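Local coordinates for protein thymidylate synthase ThyX (Streptomyces cacaoi subsp. asoensis, PDB 4P5A) that probably catalyses the FAD- and NADPH-dependent reductive methylation of dUMP to dTMP with methylenetetrahydrofolate as methyl donor, working as a homotetramer, at residues V14-S19 with N68-L73; L52-M57 with H228-A233; P77-R82 with Q206-M211. All coordinates share one frame; numbering follows the deposited sequence. Where two conformers were deposited one is given.

Interaction 1 of 3, residues V14-S19 with N68-L73; sequences VELVDS and NSMTFL
A classic beta bulge interrupts the antiparallel ladder between strand 13-20 and strand 69-77 at one side of a four-stranded sheet. Glu-15 and Leu-73 form a hydrogen-bonded pair, Leu-73 N to Glu-15 O measuring 2.8 Å at a nearly straight 168°. Beyond the non-hydrogen-bonded pair Leu-16/Phe-72, Val-17 and Asp-18 both face Thr-71: Val-17 N donates to Thr-71 O over 2.8 Å, while Asp-18 N reaches the same oxygen only weakly at 3.4 Å. Thr-71 N returns a bond to Asp-18 O, so the ladder resumes shifted by one residue. Val-17 carries the shift in its backbone (psi -44°), and its CG2 lies 3.8 Å from Leu-73 CB.

The Phe-72 ring shares a sheet face with Leu-16. CG anti to the backbone N and a chi2 near +76° together put Leu-16 CD1 over one face of the Phe-72 ring, 4.2 Å from its centroid, as a CH-pi contact. Val-14 CG1 approaches Phe-72 CD1 obliquely at 3.6 Å. An alanine in place of Phe-72 would probably cost Val-14 and Leu-16 their shared aromatic packing surface. On the other face, Thr-71 OG1 hydrogen-bonds to Thr-180 of strand 174-181. A water bridges Glu-15 OE1 and Leu-73 O. Doubled residues opposite a single partner, with the register offset by one, are the signature of the classic bulge in an antiparallel sheet.

Interaction 2 of 3, residues L52-M57 with H228-A233; sequences LIRYLM and HEAFTA
Two flat groups mark the borders of this contact, the Arg-54 guanidinium with Ala-233 CB at its edge and the Phe-231 ring with Met-57 SD near its plane. Between them helix 48-58 meets helix 225-233 in helix-helix packing, the two short segments running N to C in roughly the same sense, 38° apart, with their axes approaching to 9.4 Å. No hydrogen bond links the two segments, so the interface rests on side-chain packing.

Ala-230 is the central residue, its CB directed at the other helix and its small size consistent with the 5.7 Å separation between Arg-54 CA and Ala-230 CA. Ile-53 CG2, anti to its own backbone N, meets Ala-230 CB at 3.7 Å. From another side the methylene CG of Arg-54 lies alongside the same methyl; the arginine chain then turns at chi3 (52°), carrying its guanidinium toward the C-terminal end of helix 225-233, where NH2 is 3.8 Å from Ala-233 CB.

Met-57 fills the opposite flank. Its CG is anti to the backbone N, and bends at chi2 and chi3 fold the thioether back along the partner helix. Met-187 of helix 183-193 touches both Met-57 and Phe-231, joining a third helix to the packing. CE of Met-57 settles 4.0 Å from Ala-230 CB and also touches Phe-231 CB. Met-57 CG rests 3.5 Å from Ala-230 O.

Interaction 3 of 3, residues P77-R82 with Q206-M211; sequences PIFTVR and QREIEM. With 5BU (5-bromo-uridine-5'-monophosphate), chain F.
Van der Waals contacts, most of them between Phe-79 or Thr-80 and polar side chains, make up this crossing of helix 78-84 with helix 207-223, whose short axes pass 9.1 Å apart at -71°. Phe-79 takes the crowded chi1 position (71°); its CB points toward the partner helix, and the ring then meets Gln-206 and Glu-208 through CE2 and CZ. Gln-206 crosses it at about a right angle, with NE2 3.4 Å from Phe-79 CE2 and the amide plane tilted 38° from the ring. Glu-208 OE2 lies at the ring edge. Thr-80 OG1 packs 3.1 Å from Glu-208 CB, and Thr-80 CG2 lies 3.9 Å from Ile-209 CD1.

No direct hydrogen bond crosses between the segments; a water accepts from Ile-209 N at 2.9 Å and also bonds to Thr-80 OG1. Gln-206 NE2 donates to Glu-208 OE2 over 3.1 Å, meeting that oxygen from above the carboxylate plane. The other Glu-208 oxygen is held by Tyr-107 and Arg-113, while Gln-206 OE1 accepts from Arg-166 of the fourth subunit.

At Arg-82, C3' of 5-bromo-UMP lies over one guanidinium face toward its rim, and Arg-82 O is 3.2 Å from the ligand O2'. The nucleotide is also hydrogen-bonded to Ser-96 and Arg-166 of the fourth subunit and to His-83 and Arg-193 of this chain, so the site is shared. Arg-82 NH1 forms a salt bridge with Glu-94 of the fourth subunit.

Pro-77 ends strand 69-77 and occupies the N-cap position of helix 78-84; Ile-209 also packs on Phe-189 and Arg-193 of helix 183-193.

Overall arrangement
Strand 69-77 runs straight into helix 78-84, so interactions 1 and 3 adjoin in sequence although their centres lie 18 Å apart. Interaction 1 closes before interaction 3 opens. Interaction 2 alternates with interaction 1 along the chain, 22 Å away between centres, and its two segments bracket interaction 3, 28 Å away between centres. Helices 207-223 and 225-233 follow one another, linking interactions 3 and 2 at the C-terminal side. The sheet of interaction 1 thus leads to the nucleotide-contacting helix of interaction 3, whereas interaction 2 packs peripheral helices, its Phe-231 side chain about 11 Å from a bound FAD.

Interaction 1 of 3, residues V14-S19 with N68-L73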
loop_
_atom_site.group_PDB
_atom_site.type_symbol
_atom_site.label_atom_id
_atom_site.label_comp_id
_atom_site.label_asym_id
_atom_site.label_seq_id
_atom_site.Cartn_x
_atom_site.Cartn_y
_atom_site.Cartn_z
ATOM N N VAL B 14 10.916 -4.617 22.981
ATOM C CA VAL B 14 9.709 -4.895 22.159
ATOM C C VAL B 14 8.744 -5.576 23.130
ATOM O O VAL B 14 9.109 -6.569 23.851
ATOM C CB VAL B 14 10.024 -5.865 21.023
ATOM C CG1 VAL B 14 8.759 -6.356 20.393
ATOM C CG2 VAL B 14 10.934 -5.206 19.948
ATOM N N GLU B 15 7.538 -5.028 23.220
ATOM C CA GLU B 15 6.471 -5.721 24.023
ATOM C C GLU B 15 5.290 -5.885 23.128
ATOM O O GLU B 15 4.894 -4.948 22.487
ATOM C CB GLU B 15 6.053 -4.846 25.216
ATOM C CG GLU B 15 7.229 -4.628 26.217
ATOM C CD GLU B 15 7.027 -3.364 27.094
ATOM O OE1 GLU B 15 8.044 -2.628 27.279
ATOM O OE2 GLU B 15 5.837 -3.118 27.519
ATOM N N LEU B 16 4.594 -7.033 23.226
ATOM C CA LEU B 16 3.325 -7.139 22.482
ATOM C C LEU B 16 2.189 -6.442 23.319
ATOM O O LEU B 16 1.932 -6.786 24.503
ATOM C CB LEU B 16 2.994 -8.640 22.269
ATOM C CG LEU B 16 1.645 -8.892 21.591
ATOM C CD1 LEU B 16 1.827 -8.568 20.098
ATOM C CD2 LEU B 16 1.308 -10.421 21.693
ATOM N N VAL B 17 1.606 -5.397 22.785
ATOM C CA VAL B 17 0.577 -4.564 23.441
ATOM C C VAL B 17 -0.742 -5.255 23.272
ATOM O O VAL B 17 -1.542 -5.286 24.213
ATOM C CB VAL B 17 0.430 -3.177 22.712
ATOM C CG1 VAL B 17 -0.825 -2.366 23.183
ATOM C CG2 VAL B 17 1.670 -2.387 22.744
ATOM N N ASP B 18 -1.042 -5.764 22.081
ATOM C CA ASP B 18 -2.291 -6.420 21.910
ATOM C C ASP B 18 -2.214 -7.240 20.668
ATOM O O ASP B 18 -1.306 -7.045 19.865
ATOM C CB ASP B 18 -3.395 -5.363 21.669
ATOM C CG ASP B 18 -4.794 -5.977 21.816
ATOM O OD1 ASP B 18 -4.936 -7.062 22.491
ATOM O OD2 ASP B 18 -5.723 -5.414 21.179
ATOM N N SER B 19 -3.148 -8.149 20.463
ATOM C CA SER B 19 -3.150 -8.849 19.173
ATOM C C SER B 19 -4.472 -9.499 18.935
ATOM O O SER B 19 -5.296 -9.697 19.924
ATOM C CB SER B 19 -2.085 -9.966 19.177
ATOM O OG SER B 19 -2.296 -10.923 20.250
ATOM N N ASN B 68 -5.400 -10.741 10.446
ATOM C CA ASN B 68 -5.063 -10.745 11.851
ATOM C C ASN B 68 -4.352 -9.491 12.187
ATOM O O ASN B 68 -4.039 -8.738 11.245
ATOM C CB ASN B 68 -4.172 -11.968 12.221
ATOM C CG ASN B 68 -3.007 -12.168 11.243
ATOM O OD1 ASN B 68 -2.939 -13.150 10.397
ATOM N ND2 ASN B 68 -2.146 -11.307 11.320
ATOM N N SER B 69 -3.968 -9.294 13.431
ATOM C CA SER B 69 -3.229 -8.071 13.763
ATOM C C SER B 69 -2.364 -8.300 14.997
ATOM O O SER B 69 -2.770 -9.080 15.915
ATOM C CB SER B 69 -4.232 -6.977 14.023
ATOM O OG SER B 69 -3.590 -5.778 14.351
ATOM N N MET B 70 -1.242 -7.625 15.034
ATOM C CA MET B 70 -0.415 -7.641 16.243
ATOM C C MET B 70 0.072 -6.234 16.487
ATOM O O MET B 70 0.510 -5.588 15.509
ATOM C CB MET B 70 0.819 -8.527 16.005
ATOM C CG MET B 70 0.432 -10.061 16.130
ATOM S SD MET B 70 1.823 -11.048 15.408
ATOM C CE MET B 70 1.569 -10.887 13.549
ATOM N N THR B 71 0.081 -5.784 17.725
ATOM C CA THR B 71 0.605 -4.376 17.931
ATOM C C THR B 71 1.741 -4.467 18.919
ATOM O O THR B 71 1.578 -5.040 20.002
ATOM C CB THR B 71 -0.472 -3.503 18.546
ATOM O OG1 THR B 71 -1.594 -3.325 17.591
ATOM C CG2 THR B 71 0.045 -2.102 19.004
ATOM N N PHE B 72 2.867 -3.889 18.569
ATOM C CA PHE B 72 4.064 -3.911 19.424
ATOM C C PHE B 72 4.374 -2.522 19.944
ATOM O O PHE B 72 4.293 -1.539 19.185
ATOM C CB PHE B 72 5.283 -4.371 18.620
ATOM C CG PHE B 72 5.176 -5.796 18.159
ATOM C CD1 PHE B 72 5.405 -6.838 19.093
ATOM C CD2 PHE B 72 4.808 -6.086 16.859
ATOM C CE1 PHE B 72 5.342 -8.192 18.685
ATOM C CE2 PHE B 72 4.719 -7.434 16.440
ATOM C CZ PHE B 72 4.967 -8.460 17.364
ATOM N N LEU B 73 4.881 -2.462 21.156
ATOM C CA LEU B 73 5.507 -1.244 21.681
ATOM C C LEU B 73 6.996 -1.453 21.565
ATOM O O LEU B 73 7.577 -2.426 22.140
ATOM C CB LEU B 73 5.172 -1.075 23.215
ATOM C CG LEU B 73 5.801 0.151 23.978
ATOM C CD1 LEU B 73 5.396 1.485 23.353
ATOM C CD2 LEU B 73 5.175 0.099 25.436
HETATM O O HOH W 1 9.285 -1.836 24.452
#

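Interaction 2 of 3, residues L52-M57 with H228-A233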
loop_
_atom_site.group_PDB
_atom_site.type_symbol
_atom_site.label_atom_id
_atom_site.label_comp_id
_atom_site.label_asym_id
_atom_site.label_seq_id
_atom_site.Cartn_x
_atom_site.Cartn_y
_atom_site.Cartn_z
ATOM N N LEU B 52 -2.721 -27.283 5.634
ATOM C CA LEU B 52 -3.178 -26.182 4.835
ATOM C C LEU B 52 -2.133 -25.019 4.867
ATOM O O LEU B 52 -1.809 -24.408 3.825
ATOM C CB LEU B 52 -4.481 -25.717 5.408
ATOM C CG LEU B 52 -5.288 -24.703 4.518
ATOM C CD1 LEU B 52 -6.138 -23.791 5.320
ATOM C CD2 LEU B 52 -5.002 -24.452 3.055
ATOM N N ILE B 53 -1.596 -24.775 6.037
ATOM C CA ILE B 53 -0.676 -23.634 6.191
ATOM C C ILE B 53 0.573 -23.928 5.401
ATOM O O ILE B 53 1.105 -23.025 4.800
ATOM C CB ILE B 53 -0.415 -23.351 7.659
ATOM C CG1 ILE B 53 -1.705 -22.587 8.177
ATOM C CG2 ILE B 53 0.876 -22.535 7.947
ATOM C CD1 ILE B 53 -1.786 -22.355 9.685
ATOM N N ARG B 54 1.051 -25.164 5.434
ATOM C CA ARG B 54 2.271 -25.507 4.622
ATOM C C ARG B 54 2.010 -25.366 3.151
ATOM O O ARG B 54 2.862 -24.799 2.455
ATOM C CB ARG B 54 2.808 -26.870 5.006
ATOM C CG ARG B 54 3.393 -26.916 6.451
ATOM C CD ARG B 54 3.778 -28.399 6.818
ATOM N NE ARG B 54 4.651 -29.099 5.826
ATOM C CZ ARG B 54 5.992 -28.999 5.752
ATOM N NH1 ARG B 54 6.679 -29.768 4.852
ATOM N NH2 ARG B 54 6.670 -28.189 6.592
ATOM N N TYR B 55 0.838 -25.740 2.693
ATOM C CA TYR B 55 0.438 -25.588 1.326
ATOM C C TYR B 55 0.396 -24.100 0.957
ATOM O O TYR B 55 0.968 -23.663 -0.073
ATOM C CB TYR B 55 -0.931 -26.225 1.069
ATOM C CG TYR B 55 -1.510 -25.802 -0.272
ATOM C CD1 TYR B 55 -1.043 -26.350 -1.492
ATOM C CD2 TYR B 55 -2.505 -24.838 -0.323
ATOM C CE1 TYR B 55 -1.603 -25.892 -2.751
ATOM C CE2 TYR B 55 -3.055 -24.378 -1.532
ATOM C CZ TYR B 55 -2.603 -24.893 -2.742
ATOM O OH TYR B 55 -3.187 -24.382 -3.907
ATOM N N LEU B 56 -0.225 -23.284 1.812
ATOM C CA LEU B 56 -0.240 -21.860 1.419
ATOM C C LEU B 56 1.139 -21.286 1.405
ATOM O O LEU B 56 1.405 -20.387 0.577
ATOM C CB LEU B 56 -1.055 -21.004 2.452
ATOM C CG LEU B 56 -2.514 -21.467 2.587
ATOM C CD1 LEU B 56 -3.147 -20.931 3.857
ATOM C CD2 LEU B 56 -3.372 -21.116 1.358
ATOM N N MET B 57 2.018 -21.703 2.323
ATOM C CA MET B 57 3.357 -21.086 2.475
ATOM C C MET B 57 4.114 -21.434 1.259
ATOM O O MET B 57 4.816 -20.567 0.700
ATOM C CB MET B 57 4.059 -21.647 3.741
ATOM C CG MET B 57 5.381 -21.020 4.316
ATOM S SD MET B 57 5.195 -19.283 4.702
ATOM C CE MET B 57 4.128 -19.420 6.222
ATOM N N HIS B 228 4.562 -19.961 12.169
ATOM C CA HIS B 228 5.938 -19.710 12.434
ATOM C C HIS B 228 6.814 -20.923 12.029
ATOM O O HIS B 228 7.879 -20.763 11.357
ATOM C CB HIS B 228 6.102 -19.339 13.883
ATOM C CG HIS B 228 7.525 -19.168 14.255
ATOM N ND1 HIS B 228 8.248 -20.224 14.725
ATOM C CD2 HIS B 228 8.429 -18.168 14.010
ATOM C CE1 HIS B 228 9.497 -19.820 14.981
ATOM N NE2 HIS B 228 9.641 -18.581 14.531
ATOM N N GLU B 229 6.353 -22.159 12.361
ATOM C CA GLU B 229 7.121 -23.331 11.912
ATOM C C GLU B 229 7.195 -23.443 10.427
ATOM O O GLU B 229 8.312 -23.732 9.867
ATOM C CB GLU B 229 6.557 -24.664 12.449
ATOM C CG GLU B 229 6.744 -24.721 13.920
ATOM C CD GLU B 229 8.177 -24.887 14.390
ATOM O OE1 GLU B 229 8.685 -26.049 14.234
ATOM O OE2 GLU B 229 8.760 -23.893 14.969
ATOM N N ALA B 230 6.077 -23.220 9.757
ATOM C CA ALA B 230 6.053 -23.305 8.266
ATOM C C ALA B 230 6.941 -22.211 7.621
ATOM O O ALA B 230 7.612 -22.453 6.632
ATOM C CB ALA B 230 4.563 -23.136 7.727
ATOM N N PHE B 231 6.899 -20.978 8.161
ATOM C CA PHE B 231 7.713 -19.908 7.597
ATOM C C PHE B 231 9.180 -20.334 7.596
ATOM O O PHE B 231 9.886 -20.128 6.625
ATOM C CB PHE B 231 7.580 -18.736 8.536
ATOM C CG PHE B 231 8.431 -17.507 8.138
ATOM C CD1 PHE B 231 9.352 -16.984 9.093
ATOM C CD2 PHE B 231 8.267 -16.896 6.848
ATOM C CE1 PHE B 231 10.159 -15.825 8.808
ATOM C CE2 PHE B 231 9.101 -15.777 6.565
ATOM C CZ PHE B 231 10.006 -15.249 7.505
ATOM N N THR B 232 9.644 -20.894 8.714
ATOM C CA THR B 232 11.067 -21.293 8.748
ATOM C C THR B 232 11.340 -22.513 7.892
ATOM O O THR B 232 12.359 -22.530 7.165
ATOM C CB THR B 232 11.537 -21.452 10.198
ATOM O OG1 THR B 232 11.709 -20.128 10.729
ATOM C CG2 THR B 232 12.964 -22.066 10.292
ATOM N N ALA B 233 10.402 -23.412 7.831
ATOM C CA ALA B 233 10.564 -24.667 7.009
ATOM C C ALA B 233 10.732 -24.341 5.551
ATOM O O ALA B 233 11.457 -25.093 4.810
ATOM C CB ALA B 233 9.374 -25.544 7.155
#

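Interaction 3 of 3, residues P77-R82 with Q206-M211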
loop_
_atom_site.group_PDB
_atom_site.type_symbol
_atom_site.label_atom_id
_atom_site.label_comp_id
_atom_site.label_asym_id
_atom_site.label_seq_id
_atom_site.Cartn_x
_atom_site.Cartn_y
_atom_site.Cartn_z
ATOM N N PRO B 77 16.770 3.317 19.380
ATOM C CA PRO B 77 17.349 4.558 18.924
ATOM C C PRO B 77 16.778 4.954 17.556
ATOM O O PRO B 77 16.340 4.075 16.774
ATOM C CB PRO B 77 18.856 4.245 18.842
ATOM C CG PRO B 77 18.930 2.737 18.621
ATOM C CD PRO B 77 17.730 2.182 19.422
ATOM N N ILE B 78 16.711 6.232 17.310
ATOM C CA ILE B 78 16.179 6.712 16.019
ATOM C C ILE B 78 16.791 6.006 14.781
ATOM O O ILE B 78 16.050 5.662 13.853
ATOM C CB ILE B 78 16.432 8.242 15.938
ATOM C CG1 ILE B 78 15.444 8.905 16.880
ATOM C CG2 ILE B 78 16.228 8.772 14.469
ATOM C CD1 ILE B 78 15.673 10.393 17.013
ATOM N N PHE B 79 18.109 5.754 14.755
ATOM C CA PHE B 79 18.575 5.111 13.557
ATOM C C PHE B 79 17.946 3.754 13.271
ATOM O O PHE B 79 17.907 3.337 12.117
ATOM C CB PHE B 79 20.105 5.017 13.451
ATOM C CG PHE B 79 20.719 4.042 14.411
ATOM C CD1 PHE B 79 20.990 4.401 15.751
ATOM C CD2 PHE B 79 20.964 2.725 13.985
ATOM C CE1 PHE B 79 21.540 3.412 16.649
ATOM C CE2 PHE B 79 21.467 1.764 14.868
ATOM C CZ PHE B 79 21.701 2.095 16.202
ATOM N N THR B 80 17.557 3.026 14.313
ATOM C CA THR B 80 16.908 1.714 14.142
ATOM C C THR B 80 15.403 1.886 13.884
ATOM O O THR B 80 14.831 1.131 13.118
ATOM C CB THR B 80 17.099 0.923 15.456
ATOM O OG1 THR B 80 18.502 0.642 15.576
ATOM C CG2 THR B 80 16.362 -0.429 15.403
ATOM N N VAL B 81 14.801 2.900 14.503
ATOM C CA VAL B 81 13.381 3.195 14.106
ATOM C C VAL B 81 13.239 3.522 12.632
ATOM O O VAL B 81 12.229 3.148 12.018
ATOM C CB VAL B 81 12.867 4.368 14.959
ATOM C CG1 VAL B 81 11.402 4.739 14.600
ATOM C CG2 VAL B 81 12.880 3.882 16.415
ATOM N N ARG B 82 14.230 4.228 12.096
ATOM C CA ARG B 82 14.237 4.486 10.652
ATOM C C ARG B 82 14.150 3.180 9.869
ATOM O O ARG B 82 13.403 3.202 8.869
ATOM C CB ARG B 82 15.431 5.300 10.140
ATOM C CG ARG B 82 15.508 6.656 10.909
ATOM C CD ARG B 82 15.714 7.797 9.841
ATOM N NE ARG B 82 16.909 7.800 9.136
ATOM C CZ ARG B 82 17.060 8.270 7.885
ATOM N NH1 ARG B 82 18.247 8.326 7.440
ATOM N NH2 ARG B 82 16.059 8.652 7.095
ATOM N N GLN B 206 21.315 -4.345 9.869
ATOM C CA GLN B 206 22.025 -3.891 11.036
ATOM C C GLN B 206 21.639 -4.657 12.281
ATOM O O GLN B 206 20.469 -4.969 12.503
ATOM C CB GLN B 206 21.822 -2.366 11.216
ATOM C CG GLN B 206 22.630 -1.797 12.421
ATOM C CD GLN B 206 23.141 -0.362 12.279
ATOM O OE1 GLN B 206 22.968 0.251 11.284
ATOM N NE2 GLN B 206 23.954 0.123 13.316
ATOM N N ARG B 207 22.627 -4.938 13.175
ATOM C CA ARG B 207 22.253 -5.746 14.317
ATOM C C ARG B 207 21.068 -5.212 15.173
ATOM O O ARG B 207 20.237 -5.988 15.700
ATOM C CB ARG B 207 23.535 -5.854 15.202
ATOM C CG ARG B 207 23.214 -6.663 16.448
ATOM C CD ARG B 207 22.925 -8.174 16.113
ATOM N NE ARG B 207 22.611 -8.807 17.422
ATOM C CZ ARG B 207 21.582 -9.617 17.648
ATOM N NH1 ARG B 207 20.803 -9.990 16.650
ATOM N NH2 ARG B 207 21.342 -10.074 18.885
ATOM N N GLU B 208 20.950 -3.885 15.308
ATOM C CA GLU B 208 19.935 -3.349 16.201
ATOM C C GLU B 208 18.512 -3.601 15.697
ATOM O O GLU B 208 17.598 -4.000 16.481
ATOM C CB GLU B 208 20.170 -1.844 16.465
ATOM C CG GLU B 208 21.419 -1.539 17.463
ATOM C CD GLU B 208 22.792 -1.715 16.788
ATOM O OE1 GLU B 208 23.791 -1.977 17.515
ATOM O OE2 GLU B 208 22.894 -1.745 15.547
ATOM N N ILE B 209 18.265 -3.400 14.397
ATOM C CA ILE B 209 16.943 -3.798 13.909
ATOM C C ILE B 209 16.701 -5.280 13.955
ATOM O O ILE B 209 15.563 -5.730 14.215
ATOM C CB ILE B 209 16.617 -3.161 12.470
ATOM C CG1 ILE B 209 15.138 -3.423 12.073
ATOM C CG2 ILE B 209 17.531 -3.827 11.426
ATOM C CD1 ILE B 209 14.179 -2.619 13.008
ATOM N N GLU B 210 17.797 -6.030 13.872
ATOM C CA GLU B 210 17.668 -7.485 14.005
ATOM C C GLU B 210 17.222 -7.813 15.431
ATOM O O GLU B 210 16.469 -8.761 15.618
ATOM C CB GLU B 210 18.969 -8.187 13.668
ATOM C CG GLU B 210 18.786 -9.740 13.697
ATOM C CD GLU B 210 20.084 -10.450 13.311
ATOM O OE1 GLU B 210 19.914 -11.435 12.628
ATOM O OE2 GLU B 210 21.231 -10.075 13.756
ATOM N N MET B 211 17.732 -7.106 16.446
ATOM C CA MET B 211 17.225 -7.322 17.817
ATOM C C MET B 211 15.743 -7.063 17.985
ATOM O O MET B 211 15.053 -7.780 18.716
ATOM C CB MET B 211 18.030 -6.462 18.797
ATOM C CG MET B 211 19.551 -6.846 18.784
ATOM S SD MET B 211 20.487 -5.542 19.650
ATOM C CE MET B 211 19.806 -5.640 21.309
HETATM P P 5BU F . 21.300 4.076 7.041
HETATM O OP1 5BU F . 21.841 5.482 7.149
HETATM O OP2 5BU F . 22.121 3.125 6.145
HETATM O OP3 5BU F . 20.951 3.428 8.429
HETATM O "O5'" 5BU F . 19.863 4.220 6.260
HETATM C "C5'" 5BU F . 19.764 5.106 5.242
HETATM C "C4'" 5BU F . 18.261 4.984 4.641
HETATM O "O4'" 5BU F . 18.109 3.624 4.102
HETATM C "C3'" 5BU F . 17.200 5.093 5.729
HETATM O "O3'" 5BU F . 15.938 5.543 5.149
HETATM C "C2'" 5BU F . 17.030 3.636 6.128
HETATM O "O2'" 5BU F . 15.720 3.425 6.701
HETATM C "C1'" 5BU F . 17.275 2.803 4.889
HETATM N N1 5BU F . 18.058 1.563 5.117
HETATM C C2 5BU F . 17.474 0.575 5.904
HETATM O O2 5BU F . 16.277 0.752 6.232
HETATM N N3 5BU F . 18.132 -0.532 6.310
HETATM C C4 5BU F . 19.463 -0.715 5.916
HETATM O O4 5BU F . 20.059 -1.702 6.263
HETATM C C5 5BU F . 20.027 0.309 5.128
HETATM C C6 5BU F . 19.421 1.455 4.738
HETATM BR BR 5BU F . 21.797 -0.006 4.398
HETATM O O HOH W 2 19.345 -0.983 13.121
#